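Local coordinates for protein benzyl alcohol dehydrogenase (Acinetobacter calcoaceticus, PDB 1F8F) that probably catalyses the NAD-dependent oxidation of benzyl alcohols to the corresponding aldehydes, as a zinc-containing member of the alcohol dehydrogenase family, at residues L4-K15 / F19-G31. Sequence-based numbering, arbitrary orientation.
Sequences LKDIIAAVTPCK and FELQALKIRQPQG
Strands 5-11 and 20-26 form the N-terminal antiparallel beta hairpin of this zinc-containing alcohol dehydrogenase, a twisted two-stranded ribbon. Lys5, Ile7, Ala9 and Val11 form hydrogen-bonded pairs with Ile26, Leu24, Gln22 and Glu20. The hydrogen bonds are short and nearly straight in the middle, where Leu24 N donates its N-H to Ile7 O at 2.7 Å (178° at the hydrogen), and the ladder slackens toward the loop that joins the strands, where Glu20 N to Val11 O is a weak bond of 3.4 Å. On the face of Ile7, Ala9, Val11, Leu24 and Ile26, all buried, beta-branched Ile7 and Ile26 suit extended strands and meet CG2 to CG2 at 3.9 Å, while the small methyl of Ala9 lets Leu24 CD1 come within 4.2 Å of its CB. This face turns polar and more open at Gln22 and Glu20. The Gln22 chain, extended beyond CG (chi2 -180°), reaches out from the sheet so that its amide lies across Val11, OE1 3.5 Å from CG2, and its NE2 donates to Glu20 OE1 at 3.2 Å, from above the carboxylate plane. The other face, with Asp6, Ile8, Leu21 and Lys25, is more open to solvent, though Ala10 on it is buried, its CB against Leu21 CD2. There Lys25 runs alongside Asp6, its methylenes against OD2; Asp6 OD2 and Lys25 NZ stay 5.4 Å apart, so any attraction is probably modest. Beyond the strands, Thr12 OG1 approaches the Phe19 ring obliquely. Ile7 rests on Tyr148 and Ile26 on Leu150 of strand 148-152, while Asn352 of helix 351-360 holds the carbonyl of Phe19.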
loop_
_atom_site.group_PDB
_atom_site.type_symbol
_atom_site.label_atom_id
_atom_site.label_comp_id
_atom_site.label_asym_id
_atom_site.label_seq_id
_atom_site.Cartn_x
_atom_site.Cartn_y
_atom_site.Cartn_z
ATOM N N LEU A 4 31.079 35.807 -19.357
ATOM C CA LEU A 4 30.254 35.823 -18.109
ATOM C C LEU A 4 29.415 37.093 -17.941
ATOM O O LEU A 4 29.579 38.068 -18.695
ATOM C CB LEU A 4 31.143 35.483 -16.923
ATOM C CG LEU A 4 32.246 36.393 -16.442
ATOM C CD1 LEU A 4 31.700 37.720 -15.952
ATOM C CD2 LEU A 4 33.116 35.730 -15.386
ATOM N N LYS A 5 28.522 37.114 -16.953
ATOM C CA LYS A 5 27.571 38.192 -16.695
ATOM C C LYS A 5 27.649 38.826 -15.313
ATOM O O LYS A 5 27.964 38.152 -14.312
ATOM C CB LYS A 5 26.179 37.555 -16.870
ATOM C CG LYS A 5 24.959 38.420 -17.015
ATOM C CD LYS A 5 23.658 37.665 -17.105
ATOM C CE LYS A 5 23.055 37.542 -18.477
ATOM N NZ LYS A 5 22.112 38.598 -18.924
ATOM N N ASP A 6 27.400 40.146 -15.210
ATOM C CA ASP A 6 27.389 40.812 -13.903
ATOM C C ASP A 6 25.946 40.904 -13.382
ATOM O O ASP A 6 24.992 41.078 -14.146
ATOM C CB ASP A 6 27.950 42.222 -13.825
ATOM C CG ASP A 6 29.373 42.496 -14.240
ATOM O OD1 ASP A 6 29.593 42.721 -15.452
ATOM O OD2 ASP A 6 30.266 42.546 -13.365
ATOM N N ILE A 7 25.810 40.735 -12.059
ATOM C CA ILE A 7 24.527 40.770 -11.368
ATOM C C ILE A 7 24.549 41.376 -9.953
ATOM O O ILE A 7 25.613 41.465 -9.311
ATOM C CB ILE A 7 24.039 39.302 -11.144
ATOM C CG1 ILE A 7 24.977 38.559 -10.187
ATOM C CG2 ILE A 7 23.895 38.467 -12.414
ATOM C CD1 ILE A 7 24.413 37.300 -9.580
ATOM N N ILE A 8 23.354 41.581 -9.350
ATOM C CA ILE A 8 23.199 42.030 -7.972
ATOM C C ILE A 8 22.687 40.882 -7.102
ATOM O O ILE A 8 21.698 40.259 -7.497
ATOM C CB ILE A 8 22.157 43.190 -7.852
ATOM C CG1 ILE A 8 22.472 44.420 -8.711
ATOM C CG2 ILE A 8 21.923 43.574 -6.386
ATOM C CD1 ILE A 8 23.864 45.017 -8.591
ATOM N N ALA A 9 23.246 40.563 -5.954
ATOM C CA ALA A 9 22.702 39.484 -5.128
ATOM C C ALA A 9 22.814 39.856 -3.668
ATOM O O ALA A 9 23.815 40.468 -3.352
ATOM C CB ALA A 9 23.443 38.163 -5.322
ATOM N N ALA A 10 21.938 39.412 -2.813
ATOM C CA ALA A 10 22.005 39.667 -1.395
ATOM C C ALA A 10 22.947 38.687 -0.707
ATOM O O ALA A 10 22.653 37.481 -0.655
ATOM C CB ALA A 10 20.596 39.538 -0.798
ATOM N N VAL A 11 24.001 39.142 -0.041
ATOM C CA VAL A 11 24.965 38.308 0.647
ATOM C C VAL A 11 24.798 38.259 2.154
ATOM O O VAL A 11 24.519 39.285 2.796
ATOM C CB VAL A 11 26.372 38.858 0.309
ATOM C CG1 VAL A 11 27.420 38.190 1.198
ATOM C CG2 VAL A 11 26.734 38.725 -1.164
ATOM N N THR A 12 24.958 37.095 2.784
ATOM C CA THR A 12 24.907 36.974 4.225
ATOM C C THR A 12 26.343 36.826 4.720
ATOM O O THR A 12 26.862 35.721 4.736
ATOM C CB THR A 12 24.068 35.764 4.634
ATOM O OG1 THR A 12 22.682 35.927 4.310
ATOM C CG2 THR A 12 24.151 35.555 6.130
ATOM N N PRO A 13 27.020 37.910 5.099
ATOM C CA PRO A 13 28.426 37.906 5.454
ATOM C C PRO A 13 28.851 37.186 6.697
ATOM O O PRO A 13 30.012 36.776 6.646
ATOM C CB PRO A 13 28.841 39.382 5.491
ATOM C CG PRO A 13 27.824 40.007 4.596
ATOM C CD PRO A 13 26.533 39.315 5.049
ATOM N N CYS A 14 28.098 37.003 7.765
ATOM C CA CYS A 14 28.616 36.277 8.918
ATOM C C CYS A 14 27.492 35.850 9.846
ATOM O O CYS A 14 26.324 36.193 9.631
ATOM C CB CYS A 14 29.637 37.088 9.721
ATOM S SG CYS A 14 29.065 38.629 10.502
ATOM N N LYS A 15 27.855 35.093 10.874
ATOM C CA LYS A 15 26.839 34.635 11.814
ATOM C C LYS A 15 25.981 35.857 12.120
ATOM O O LYS A 15 26.420 36.957 12.442
ATOM C CB LYS A 15 27.410 33.983 13.050
ATOM C CG LYS A 15 26.433 33.653 14.164
ATOM C CD LYS A 15 26.945 32.569 15.095
ATOM C CE LYS A 15 26.240 32.565 16.434
ATOM N NZ LYS A 15 24.762 32.655 16.341
ATOM N N PHE A 19 21.294 40.878 5.450
ATOM C CA PHE A 19 21.523 40.805 3.997
ATOM C C PHE A 19 21.974 42.209 3.534
ATOM O O PHE A 19 21.426 43.254 3.966
ATOM C CB PHE A 19 20.247 40.392 3.251
ATOM C CG PHE A 19 19.631 39.075 3.638
ATOM C CD1 PHE A 19 20.060 37.880 3.047
ATOM C CD2 PHE A 19 18.681 39.003 4.631
ATOM C CE1 PHE A 19 19.520 36.677 3.447
ATOM C CE2 PHE A 19 18.154 37.775 5.033
ATOM C CZ PHE A 19 18.582 36.613 4.453
ATOM N N GLU A 20 22.918 42.286 2.607
ATOM C CA GLU A 20 23.436 43.504 2.001
ATOM C C GLU A 20 23.512 43.244 0.485
ATOM O O GLU A 20 23.947 42.144 0.116
ATOM C CB GLU A 20 24.853 43.886 2.411
ATOM C CG GLU A 20 25.410 43.743 3.796
ATOM C CD GLU A 20 26.916 43.541 3.908
ATOM O OE1 GLU A 20 27.681 43.746 2.925
ATOM O OE2 GLU A 20 27.385 43.135 5.018
ATOM N N LEU A 21 23.174 44.195 -0.355
ATOM C CA LEU A 21 23.222 43.971 -1.797
ATOM C C LEU A 21 24.637 44.158 -2.322
ATOM O O LEU A 21 25.299 45.109 -1.883
ATOM C CB LEU A 21 22.197 44.891 -2.474
ATOM C CG LEU A 21 20.728 44.536 -2.267
ATOM C CD1 LEU A 21 19.789 45.391 -3.106
ATOM C CD2 LEU A 21 20.454 43.054 -2.499
ATOM N N GLN A 22 25.159 43.285 -3.166
ATOM C CA GLN A 22 26.532 43.369 -3.646
ATOM C C GLN A 22 26.598 43.129 -5.144
ATOM O O GLN A 22 25.640 42.581 -5.685
ATOM C CB GLN A 22 27.452 42.384 -2.914
ATOM C CG GLN A 22 27.877 42.704 -1.514
ATOM C CD GLN A 22 28.782 41.777 -0.751
ATOM O OE1 GLN A 22 29.453 40.867 -1.260
ATOM N NE2 GLN A 22 28.894 41.939 0.573
ATOM N N ALA A 23 27.656 43.560 -5.828
ATOM C CA ALA A 23 27.764 43.284 -7.256
ATOM C C ALA A 23 28.625 42.021 -7.468
ATOM O O ALA A 23 29.728 41.947 -6.910
ATOM C CB ALA A 23 28.392 44.430 -8.032
ATOM N N LEU A 24 28.082 41.057 -8.225
ATOM C CA LEU A 24 28.812 39.808 -8.471
ATOM C C LEU A 24 28.709 39.345 -9.922
ATOM O O LEU A 24 28.082 39.953 -10.810
ATOM C CB LEU A 24 28.310 38.747 -7.520
ATOM C CG LEU A 24 28.175 38.813 -6.019
ATOM C CD1 LEU A 24 27.623 37.483 -5.465
ATOM C CD2 LEU A 24 29.410 39.072 -5.193
ATOM N N LYS A 25 29.358 38.210 -10.242
ATOM C CA LYS A 25 29.311 37.668 -11.589
ATOM C C LYS A 25 28.920 36.182 -11.659
ATOM O O LYS A 25 29.282 35.360 -10.855
ATOM C CB LYS A 25 30.613 37.810 -12.378
ATOM C CG LYS A 25 30.815 39.203 -12.950
ATOM C CD LYS A 25 32.017 39.874 -12.289
ATOM C CE LYS A 25 33.190 39.886 -13.254
ATOM N NZ LYS A 25 34.160 38.766 -13.032
ATOM N N ILE A 26 28.174 35.889 -12.721
ATOM C CA ILE A 26 27.724 34.504 -12.903
ATOM C C ILE A 26 28.115 34.012 -14.291
ATOM O O ILE A 26 28.010 34.743 -15.294
ATOM C CB ILE A 26 26.218 34.400 -12.598
ATOM C CG1 ILE A 26 25.815 32.940 -12.503
ATOM C CG2 ILE A 26 25.476 35.154 -13.706
ATOM C CD1 ILE A 26 24.998 32.467 -11.349
ATOM N N ARG A 27 28.552 32.743 -14.314
ATOM C CA ARG A 27 28.989 32.151 -15.576
ATOM C C ARG A 27 27.877 31.513 -16.380
ATOM O O ARG A 27 26.788 31.257 -15.859
ATOM C CB ARG A 27 30.055 31.095 -15.272
ATOM C CG ARG A 27 29.519 29.720 -14.953
ATOM C CD ARG A 27 30.572 28.735 -14.492
ATOM N NE ARG A 27 29.991 27.563 -13.876
ATOM C CZ ARG A 27 29.131 26.639 -14.220
ATOM N NH1 ARG A 27 28.532 26.584 -15.397
ATOM N NH2 ARG A 27 28.850 25.698 -13.324
ATOM N N GLN A 28 28.186 31.184 -17.637
ATOM C CA GLN A 28 27.223 30.484 -18.472
ATOM C C GLN A 28 27.100 29.012 -18.003
ATOM O O GLN A 28 27.935 28.432 -17.330
ATOM C CB GLN A 28 27.524 30.468 -19.946
ATOM C CG GLN A 28 27.089 31.547 -20.888
ATOM C CD GLN A 28 26.019 32.479 -20.403
ATOM O OE1 GLN A 28 24.894 32.453 -20.905
ATOM N NE2 GLN A 28 26.395 33.327 -19.452
ATOM N N PRO A 29 25.987 28.414 -18.363
ATOM C CA PRO A 29 25.664 27.060 -17.962
ATOM C C PRO A 29 26.327 25.987 -18.815
ATOM O O PRO A 29 26.574 26.134 -20.004
ATOM C CB PRO A 29 24.155 27.015 -18.180
ATOM C CG PRO A 29 23.967 27.890 -19.383
ATOM C CD PRO A 29 24.880 29.037 -19.148
ATOM N N GLN A 30 26.623 24.869 -18.152
ATOM C CA GLN A 30 27.230 23.710 -18.797
ATOM C C GLN A 30 26.312 22.499 -18.686
ATOM O O GLN A 30 25.146 22.574 -18.280
ATOM C CB GLN A 30 28.630 23.503 -18.214
ATOM C CG GLN A 30 29.578 24.646 -18.564
ATOM C CD GLN A 30 30.942 24.636 -17.923
ATOM O OE1 GLN A 30 31.940 24.354 -18.606
ATOM N NE2 GLN A 30 31.067 24.957 -16.633
ATOM N N GLY A 31 26.821 21.353 -19.106
ATOM C CA GLY A 31 26.098 20.096 -19.132
ATOM C C GLY A 31 24.580 20.248 -19.188
ATOM O O GLY A 31 23.991 20.597 -20.208
#